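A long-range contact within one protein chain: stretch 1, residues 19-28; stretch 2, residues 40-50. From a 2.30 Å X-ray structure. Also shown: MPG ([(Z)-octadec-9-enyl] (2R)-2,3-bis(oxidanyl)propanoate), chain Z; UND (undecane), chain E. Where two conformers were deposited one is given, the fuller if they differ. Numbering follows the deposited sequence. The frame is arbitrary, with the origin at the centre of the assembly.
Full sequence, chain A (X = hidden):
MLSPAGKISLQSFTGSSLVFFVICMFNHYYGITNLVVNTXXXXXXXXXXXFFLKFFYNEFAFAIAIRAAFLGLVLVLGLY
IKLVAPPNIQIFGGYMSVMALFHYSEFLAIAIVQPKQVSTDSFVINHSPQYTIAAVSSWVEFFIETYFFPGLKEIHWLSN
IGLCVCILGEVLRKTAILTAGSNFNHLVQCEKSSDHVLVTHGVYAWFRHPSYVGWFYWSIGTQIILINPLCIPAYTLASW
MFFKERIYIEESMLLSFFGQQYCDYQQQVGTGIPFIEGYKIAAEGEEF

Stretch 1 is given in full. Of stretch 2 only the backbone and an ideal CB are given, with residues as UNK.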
ATOM      1  N   VAL A  19      26.150   9.068   0.450  1.00 27.39           N
ATOM      2  CA  VAL A  19      26.630   9.926  -0.633  1.00 25.78           C
ATOM      3  C   VAL A  19      26.046  11.326  -0.496  1.00 26.26           C
ATOM      4  O   VAL A  19      26.773  12.325  -0.428  1.00 28.25           O
ATOM      5  CB  VAL A  19      26.289   9.304  -1.999  1.00 27.95           C
ATOM      6  CG1 VAL A  19      26.448  10.318  -3.135  1.00 36.70           C
ATOM      7  CG2 VAL A  19      27.176   8.094  -2.259  1.00 30.45           C
ATOM      8  N   PHE A  20      24.716  11.422  -0.456  1.00 34.32           N
ATOM      9  CA  PHE A  20      24.075  12.729  -0.422  1.00 34.65           C
ATOM     10  C   PHE A  20      24.211  13.402   0.936  1.00 27.07           C
ATOM     11  O   PHE A  20      24.120  14.632   1.014  1.00 21.04           O
ATOM     12  CB  PHE A  20      22.607  12.590  -0.824  1.00 19.47           C
ATOM     13  CG  PHE A  20      22.423  12.156  -2.246  1.00 27.63           C
ATOM     14  CD1 PHE A  20      22.549  13.066  -3.282  1.00 27.58           C
ATOM     15  CD2 PHE A  20      22.148  10.834  -2.554  1.00 34.95           C
ATOM     16  CE1 PHE A  20      22.392  12.670  -4.596  1.00 28.76           C
ATOM     17  CE2 PHE A  20      21.992  10.432  -3.868  1.00 33.45           C
ATOM     18  CZ  PHE A  20      22.113  11.354  -4.890  1.00 23.70           C
ATOM     19  N   PHE A  21      24.437  12.631   2.002  1.00 23.39           N
ATOM     20  CA  PHE A  21      24.812  13.239   3.275  1.00 25.56           C
ATOM     21  C   PHE A  21      26.106  14.030   3.134  1.00 26.94           C
ATOM     22  O   PHE A  21      26.223  15.144   3.657  1.00 23.66           O
ATOM     23  CB  PHE A  21      24.957  12.164   4.353  1.00 29.46           C
ATOM     24  CG  PHE A  21      25.549  12.673   5.636  1.00 34.24           C
ATOM     25  CD1 PHE A  21      24.794  13.441   6.508  1.00 38.06           C
ATOM     26  CD2 PHE A  21      26.861  12.384   5.973  1.00 33.78           C
ATOM     27  CE1 PHE A  21      25.337  13.912   7.689  1.00 39.31           C
ATOM     28  CE2 PHE A  21      27.408  12.850   7.152  1.00 34.31           C
ATOM     29  CZ  PHE A  21      26.645  13.615   8.012  1.00 37.89           C
ATOM     30  N   VAL A  22      27.086  13.472   2.421  1.00 27.20           N
ATOM     31  CA  VAL A  22      28.333  14.190   2.182  1.00 26.49           C
ATOM     32  C   VAL A  22      28.079  15.425   1.327  1.00 35.13           C
ATOM     33  O   VAL A  22      28.629  16.502   1.587  1.00 37.18           O
ATOM     34  CB  VAL A  22      29.369  13.252   1.533  1.00 26.46           C
ATOM     35  CG1 VAL A  22      30.629  14.015   1.130  1.00 34.90           C
ATOM     36  CG2 VAL A  22      29.725  12.118   2.486  1.00 34.99           C
ATOM     37  N   ILE A  23      27.242  15.292   0.296  1.00 29.44           N
ATOM     38  CA  ILE A  23      26.965  16.419  -0.594  1.00 28.94           C
ATOM     39  C   ILE A  23      26.329  17.564   0.183  1.00 30.26           C
ATOM     40  O   ILE A  23      26.739  18.725   0.064  1.00 29.09           O
ATOM     41  CB  ILE A  23      26.074  15.969  -1.768  1.00 28.55           C
ATOM     42  CG1 ILE A  23      26.802  14.917  -2.610  1.00 32.13           C
ATOM     43  CG2 ILE A  23      25.678  17.165  -2.637  1.00 34.90           C
ATOM     44  CD1 ILE A  23      25.931  14.244  -3.647  1.00 44.17           C
ATOM     45  N   CYS A  24      25.312  17.255   0.990  1.00 30.35           N
ATOM     46  CA  CYS A  24      24.624  18.301   1.740  1.00 27.40           C
ATOM     47  C   CYS A  24      25.532  18.909   2.802  1.00 26.71           C
ATOM     48  O   CYS A  24      25.496  20.123   3.031  1.00 28.74           O
ATOM     49  CB  CYS A  24      23.351  17.741   2.372  1.00 25.87           C
ATOM     50  SG  CYS A  24      22.101  17.233   1.163  1.00 40.92           S
ATOM     51  N   MET A  25      26.350  18.086   3.465  1.00 31.15           N
ATOM     52  CA  MET A  25      27.326  18.623   4.408  1.00 30.47           C
ATOM     53  C   MET A  25      28.258  19.609   3.718  1.00 38.75           C
ATOM     54  O   MET A  25      28.543  20.688   4.252  1.00 36.79           O
ATOM     55  CB  MET A  25      28.130  17.487   5.042  1.00 29.23           C
ATOM     56  CG  MET A  25      27.364  16.666   6.072  1.00 39.23           C
ATOM     57  SD  MET A  25      26.935  17.590   7.563  1.00 51.50           S
ATOM     58  CE  MET A  25      28.552  17.949   8.240  1.00 55.09           C
ATOM     59  N   PHE A  26      28.743  19.256   2.525  1.00 37.94           N
ATOM     60  CA  PHE A  26      29.618  20.156   1.781  0.50 40.62           C
ATOM     61  C   PHE A  26      28.893  21.444   1.413  1.00 40.14           C
ATOM     62  O   PHE A  26      29.437  22.543   1.567  1.00 43.37           O
ATOM     63  CB  PHE A  26      30.136  19.461   0.516  0.50 42.85           C
ATOM     64  CG  PHE A  26      31.389  18.649   0.721  0.50 44.60           C
ATOM     65  CD1 PHE A  26      32.443  19.139   1.475  0.50 44.20           C
ATOM     66  CD2 PHE A  26      31.517  17.398   0.138  0.50 48.60           C
ATOM     67  CE1 PHE A  26      33.592  18.393   1.652  0.50 44.68           C
ATOM     68  CE2 PHE A  26      32.665  16.648   0.313  0.50 52.98           C
ATOM     69  CZ  PHE A  26      33.703  17.147   1.070  0.50 48.35           C
ATOM     70  N   ASN A  27      27.659  21.327   0.919  1.00 34.20           N
ATOM     71  CA  ASN A  27      26.919  22.510   0.494  1.00 36.06           C
ATOM     72  C   ASN A  27      26.587  23.423   1.665  1.00 35.91           C
ATOM     73  O   ASN A  27      26.452  24.639   1.481  1.00 40.17           O
ATOM     74  CB  ASN A  27      25.639  22.092  -0.227  1.00 40.02           C
ATOM     75  CG  ASN A  27      25.909  21.503  -1.594  1.00 40.50           C
ATOM     76  OD1 ASN A  27      27.060  21.280  -1.972  1.00 40.17           O
ATOM     77  ND2 ASN A  27      24.846  21.243  -2.346  1.00 45.39           N
ATOM     78  N   HIS A  28      26.450  22.867   2.867  1.00 38.17           N
ATOM     79  CA  HIS A  28      26.105  23.683   4.024  1.00 37.32           C
ATOM     80  C   HIS A  28      27.312  24.460   4.533  1.00 42.64           C
ATOM     81  O   HIS A  28      27.223  25.668   4.783  1.00 39.43           O
ATOM     82  CB  HIS A  28      25.532  22.801   5.133  1.00 32.83           C
ATOM     83  CG  HIS A  28      25.275  23.536   6.411  1.00 43.70           C
ATOM     84  ND1 HIS A  28      24.434  24.625   6.485  1.00 36.45           N
ATOM     85  CD2 HIS A  28      25.754  23.344   7.663  1.00 36.70           C
ATOM     86  CE1 HIS A  28      24.403  25.070   7.729  1.00 32.75           C
ATOM     87  NE2 HIS A  28      25.194  24.310   8.463  1.00 45.51           N
ATOM     88  N   UNK A  40      20.649  21.259  -8.722  1.00 35.88           N
ATOM     89  CA  UNK A  40      21.463  20.733  -9.812  1.00 40.77           C
ATOM     90  C   UNK A  40      22.642  19.917  -9.297  1.00 30.25           C
ATOM     91  O   UNK A  40      23.079  18.976  -9.968  1.00 31.07           O
ATOM     92  CB  UNK A  40      21.968  21.878 -10.691  1.00 40.77           C
ATOM     93  N   UNK A  41      23.167  20.251  -8.115  1.00 26.40           N
ATOM     94  CA  UNK A  41      24.212  19.422  -7.520  1.00 40.83           C
ATOM     95  C   UNK A  41      23.657  18.046  -7.176  1.00 39.90           C
ATOM     96  O   UNK A  41      24.302  17.019  -7.427  1.00 36.68           O
ATOM     97  CB  UNK A  41      24.790  20.092  -6.272  1.00 40.83           C
ATOM     98  N   UNK A  42      22.458  18.001  -6.594  1.00 34.45           N
ATOM     99  CA  UNK A  42      21.829  16.723  -6.275  1.00 30.40           C
ATOM    100  C   UNK A  42      21.471  15.976  -7.553  1.00 35.50           C
ATOM    101  O   UNK A  42      21.728  14.773  -7.682  1.00 36.74           O
ATOM    102  CB  UNK A  42      20.582  16.935  -5.415  1.00 30.40           C
ATOM    103  N   UNK A  43      20.871  16.678  -8.516  1.00 32.23           N
ATOM    104  CA  UNK A  43      20.523  16.041  -9.782  1.00 36.17           C
ATOM    105  C   UNK A  43      21.758  15.466 -10.464  1.00 30.43           C
ATOM    106  O   UNK A  43      21.730  14.337 -10.968  1.00 32.38           O
ATOM    107  CB  UNK A  43      19.828  17.041 -10.708  1.00 36.17           C
ATOM    108  N   UNK A  44      22.857  16.225 -10.481  1.00 25.30           N
ATOM    109  CA  UNK A  44      24.092  15.744 -11.093  1.00 27.89           C
ATOM    110  C   UNK A  44      24.498  14.391 -10.520  1.00 35.19           C
ATOM    111  O   UNK A  44      24.767  13.441 -11.266  1.00 36.86           O
ATOM    112  CB  UNK A  44      25.218  16.760 -10.890  1.00 27.89           C
ATOM    113  N   UNK A  45      24.548  14.281  -9.192  1.00 24.09           N
ATOM    114  CA  UNK A  45      24.977  13.032  -8.574  1.00 35.83           C
ATOM    115  C   UNK A  45      23.877  11.977  -8.587  1.00 30.87           C
ATOM    116  O   UNK A  45      24.180  10.779  -8.558  1.00 28.64           O
ATOM    117  CB  UNK A  45      25.431  13.289  -7.136  1.00 35.83           C
ATOM    118  N   UNK A  46      22.610  12.390  -8.634  1.00 21.28           N
ATOM    119  CA  UNK A  46      21.534  11.424  -8.821  1.00 23.12           C
ATOM    120  C   UNK A  46      21.700  10.678 -10.139  1.00 29.08           C
ATOM    121  O   UNK A  46      21.388   9.484 -10.232  1.00 25.31           O
ATOM    122  CB  UNK A  46      20.174  12.123  -8.776  1.00 23.12           C
ATOM    123  N   UNK A  47      22.183  11.369 -11.173  1.00 27.80           N
ATOM    124  CA  UNK A  47      22.471  10.708 -12.441  1.00 24.82           C
ATOM    125  C   UNK A  47      23.620   9.722 -12.276  1.00 26.42           C
ATOM    126  O   UNK A  47      23.602   8.624 -12.846  1.00 23.42           O
ATOM    127  CB  UNK A  47      22.804  11.738 -13.523  1.00 24.82           C
ATOM    128  N   UNK A  48      24.633  10.092 -11.491  1.00 30.84           N
ATOM    129  CA  UNK A  48      25.790   9.221 -11.319  1.00 25.13           C
ATOM    130  C   UNK A  48      25.416   7.939 -10.586  1.00 30.16           C
ATOM    131  O   UNK A  48      25.899   6.858 -10.942  1.00 30.89           O
ATOM    132  CB  UNK A  48      26.898   9.954 -10.560  1.00 25.13           C
ATOM    133  N   UNK A  49      24.560   8.031  -9.565  1.00 23.22           N
ATOM    134  CA  UNK A  49      24.166   6.825  -8.845  1.00 32.33           C
ATOM    135  C   UNK A  49      23.289   5.949  -9.728  1.00 29.84           C
ATOM    136  O   UNK A  49      23.364   4.716  -9.665  1.00 35.31           O
ATOM    137  CB  UNK A  49      23.432   7.182  -7.551  1.00 32.33           C
ATOM    138  N   UNK A  50      22.456   6.560 -10.574  1.00 25.70           N
ATOM    139  CA  UNK A  50      21.608   5.779 -11.468  1.00 28.31           C
ATOM    140  C   UNK A  50      22.443   4.915 -12.406  1.00 26.26           C
ATOM    141  O   UNK A  50      22.102   3.753 -12.658  1.00 28.94           O
ATOM    142  CB  UNK A  50      20.696   6.703 -12.277  1.00 28.31           C
TER
HETATM  143  C2  MPG Z 324      31.167  15.015  -3.542  1.00 62.79           C
HETATM  144  C3  MPG Z 324      30.244  14.099  -2.741  1.00 62.88           C
HETATM  145  C4  MPG Z 324      30.147  12.743  -3.435  1.00 58.79           C
HETATM  146  C5  MPG Z 324      31.423  11.949  -3.160  1.00 66.63           C
HETATM  147  C6  MPG Z 324      31.136  10.455  -3.285  1.00 59.47           C
HETATM  148  C7  MPG Z 324      31.691   9.732  -2.060  1.00 71.94           C
HETATM  149  C8  MPG Z 324      30.846  10.080  -0.835  1.00 58.17           C
HETATM  150  C9  MPG Z 324      31.449   9.416   0.401  1.00 58.61           C
HETATM  151  C10 MPG Z 324      31.229   8.140   0.645  1.00 75.23           C
HETATM  152  C11 MPG Z 324      30.368   7.311  -0.305  1.00 59.58           C
HETATM  153  O1  MPG Z 324      30.863  17.329  -3.052  1.00 71.34           O
HETATM  154  C1  MPG Z 324      30.422  16.301  -3.891  1.00 62.71           C
HETATM  155  CXD MPG Z 324      30.538  19.072  -4.861  1.00 58.40           C
HETATM  156  O2  MPG Z 324      31.315  20.052  -5.489  1.00 71.10           O
HETATM  157  C21 MPG Z 324      29.274  19.716  -4.296  1.00 59.73           C
HETATM  158  O3  MPG Z 324      28.934  19.115  -3.078  1.00 60.38           O
HETATM  159  O4  MPG Z 324      32.409  18.903  -3.441  1.00 65.46           O
HETATM  160  CX3 MPG Z 324      31.356  18.445  -3.736  1.00 68.42           C
HETATM  161  C1  UND E 303      21.422  14.464   7.642  1.00 33.04           C
HETATM  162  C2  UND E 303      21.616  15.543   6.578  1.00 43.85           C
HETATM  163  C3  UND E 303      22.665  16.545   7.051  1.00 51.10           C
HETATM  164  C4  UND E 303      22.735  17.715   6.073  1.00 42.09           C
HETATM  165  C5  UND E 303      23.618  18.816   6.657  1.00 33.64           C
HETATM  166  C6  UND E 303      22.798  19.694   7.598  1.00 45.87           C
HETATM  167  C7  UND E 303      23.736  20.551   8.447  1.00 37.94           C
HETATM  168  C8  UND E 303      22.956  21.720   9.043  1.00 43.83           C
HETATM  169  C9  UND E 303      23.189  21.787  10.552  1.00 42.05           C
HETATM  170  C10 UND E 303      22.558  23.066  11.101  1.00 40.21           C
HETATM  171  C11 UND E 303      22.301  22.914  12.598  1.00 50.88           C

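Stretches 1 and 2 are helices running nearly antiparallel, at 155°, with axes 10.9 Å apart at closest approach. No hydrogen bond joins them; the contact is made by packing, almost all of it apolar.

Position 40 has nothing of stretch 1 within 5.5 Å of its ideal CB, so many helix-compatible residues would serve; it is Leu-40.

Position 41 points toward stretch 1. Its ideal CB lies 4.1 Å from Asn-27 ND2 and 4.8 Å from Ile-23 CG2, offering an apolar surface beside an amide. A branched aliphatic or medium-sized polar chain would suit. It is Ile-41, whose CG2 meets Ile-23 CG2 at 3.5 Å while CD1 reaches to 3.6 Å from Asn-27 ND2. Ile-41 CG2 also lies 3.8 Å from MPG C21, and MPG O3 donates a hydrogen bond to Asn-27 OD1 (3.1 Å).

Position 42 points sideways, its ideal CB 4.7 Å from Phe-20 CE1. A small or medium apolar group could flank the ring. It is Val-42; CG1 approaches Phe-20 CE1 at 4.1 Å, and its backbone O lies 3.8 Å from the same CE1, at the ring edge.

Position 43 points away and 44 sideways, both with open space before them as far as stretch 1 is concerned, so stretch 1 sets no limit on size, and anything from a small to a large aromatic side chain would be accepted. They are Phe-43 and Phe-44, neither touching stretch 1.

Position 45 points toward stretch 1, with its ideal CB 3.7 Å from Ile-23 CD1 and 4.0 Å from Phe-20 CE1. A bulky chain must turn aside here, and the neighbouring lipid makes an aliphatic or aromatic group plausible. It is Tyr-45, with chi1 in m. Tyr-45 CD2 packs 3.4 Å from Ile-23 CD1, MPG C4 lies over one face of the Tyr-45 ring, and Tyr-45 OH comes to 3.3 Å from MPG C1.

Position 46 points sideways, its ideal CB 4.4 Å from Phe-20 CZ. A small residue suffices for contact: Ala-46 adds its methyl, while its backbone N lies 3.9 Å from Phe-20 CZ, at the ring edge.

Positions 47 and 48 are out of reach, leaving the choice open; they are Val-47 and Asn-48.

Position 49 points toward stretch 1, but its ideal CB is still 5.1 Å from Phe-20 CE2. A branched or longer apolar chain could close that gap. Val-49 does so, CG1 coming to 4.3 Å from Phe-20 CZ. Val-42, Tyr-45, Ala-46 and Val-49 thus form the hole that receives Phe-20 as a knob.

Position 50 is again out of reach and weakly constrained; it is Tyr-50.

Stretch 2 (40-50) LIVFFYAVNVY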
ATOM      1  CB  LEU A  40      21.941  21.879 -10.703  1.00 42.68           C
ATOM      2  CG  LEU A  40      20.823  22.655 -11.410  1.00 44.72           C
ATOM      3  CD1 LEU A  40      21.386  23.867 -12.134  1.00 40.29           C
ATOM      4  CD2 LEU A  40      20.057  21.763 -12.385  1.00 53.79           C
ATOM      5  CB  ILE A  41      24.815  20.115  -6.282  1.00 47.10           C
ATOM      6  CG1 ILE A  41      25.621  21.344  -6.709  1.00 47.50           C
ATOM      7  CG2 ILE A  41      25.704  19.142  -5.490  1.00 44.83           C
ATOM      8  CD1 ILE A  41      26.196  22.155  -5.555  1.00 49.01           C
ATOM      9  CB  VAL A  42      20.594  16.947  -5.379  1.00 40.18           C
ATOM     10  CG1 VAL A  42      19.694  15.707  -5.339  1.00 34.74           C
ATOM     11  CG2 VAL A  42      21.035  17.317  -3.967  1.00 43.87           C
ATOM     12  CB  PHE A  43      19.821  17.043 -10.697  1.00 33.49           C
ATOM     13  CG  PHE A  43      19.402  16.468 -12.018  1.00 42.06           C
ATOM     14  CD1 PHE A  43      18.236  15.728 -12.129  1.00 42.11           C
ATOM     15  CD2 PHE A  43      20.172  16.671 -13.153  1.00 43.69           C
ATOM     16  CE1 PHE A  43      17.845  15.199 -13.345  1.00 38.42           C
ATOM     17  CE2 PHE A  43      19.787  16.144 -14.372  1.00 45.05           C
ATOM     18  CZ  PHE A  43      18.622  15.407 -14.468  1.00 37.04           C
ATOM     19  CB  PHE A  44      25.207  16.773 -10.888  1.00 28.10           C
ATOM     20  CG  PHE A  44      26.566  16.296 -11.328  1.00 21.80           C
ATOM     21  CD1 PHE A  44      26.954  16.390 -12.653  1.00 33.37           C
ATOM     22  CD2 PHE A  44      27.459  15.767 -10.411  1.00 30.74           C
ATOM     23  CE1 PHE A  44      28.205  15.955 -13.058  1.00 29.51           C
ATOM     24  CE2 PHE A  44      28.709  15.331 -10.808  1.00 27.57           C
ATOM     25  CZ  PHE A  44      29.083  15.426 -12.132  1.00 27.68           C
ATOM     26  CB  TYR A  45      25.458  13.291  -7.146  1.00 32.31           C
ATOM     27  CG  TYR A  45      26.879  13.805  -7.090  1.00 30.38           C
ATOM     28  CD1 TYR A  45      27.943  12.987  -7.449  1.00 31.59           C
ATOM     29  CD2 TYR A  45      27.158  15.105  -6.687  1.00 38.89           C
ATOM     30  CE1 TYR A  45      29.241  13.447  -7.408  1.00 27.94           C
ATOM     31  CE2 TYR A  45      28.458  15.573  -6.641  1.00 37.76           C
ATOM     32  CZ  TYR A  45      29.495  14.737  -7.004  1.00 27.78           C
ATOM     33  OH  TYR A  45      30.793  15.189  -6.963  1.00 38.90           O
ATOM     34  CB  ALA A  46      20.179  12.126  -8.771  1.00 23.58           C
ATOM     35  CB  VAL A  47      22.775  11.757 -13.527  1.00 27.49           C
ATOM     36  CG1 VAL A  47      23.232  11.091 -14.823  1.00 31.01           C
ATOM     37  CG2 VAL A  47      21.550  12.622 -13.783  1.00 31.68           C
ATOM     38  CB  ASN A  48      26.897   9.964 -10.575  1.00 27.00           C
ATOM     39  CG  ASN A  48      27.578  11.006 -11.439  1.00 31.38           C
ATOM     40  OD1 ASN A  48      27.185  12.172 -11.452  1.00 29.71           O
ATOM     41  ND2 ASN A  48      28.603  10.588 -12.172  1.00 34.55           N
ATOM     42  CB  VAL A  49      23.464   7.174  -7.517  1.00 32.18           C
ATOM     43  CG1 VAL A  49      24.338   8.091  -6.670  1.00 31.14           C
ATOM     44  CG2 VAL A  49      22.101   7.811  -7.754  1.00 48.49           C
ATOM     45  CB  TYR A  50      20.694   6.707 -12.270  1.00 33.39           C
ATOM     46  CG  TYR A  50      19.804   5.983 -13.260  1.00 28.90           C
ATOM     47  CD1 TYR A  50      20.239   5.723 -14.555  1.00 27.12           C
ATOM     48  CD2 TYR A  50      18.529   5.563 -12.903  1.00 33.28           C
ATOM     49  CE1 TYR A  50      19.430   5.063 -15.463  1.00 33.19           C
ATOM     50  CE2 TYR A  50      17.712   4.901 -13.806  1.00 25.16           C
ATOM     51  CZ  TYR A  50      18.168   4.654 -15.083  1.00 34.51           C
ATOM     52  OH  TYR A  50      17.360   3.995 -15.984  1.00 41.55           O
TER
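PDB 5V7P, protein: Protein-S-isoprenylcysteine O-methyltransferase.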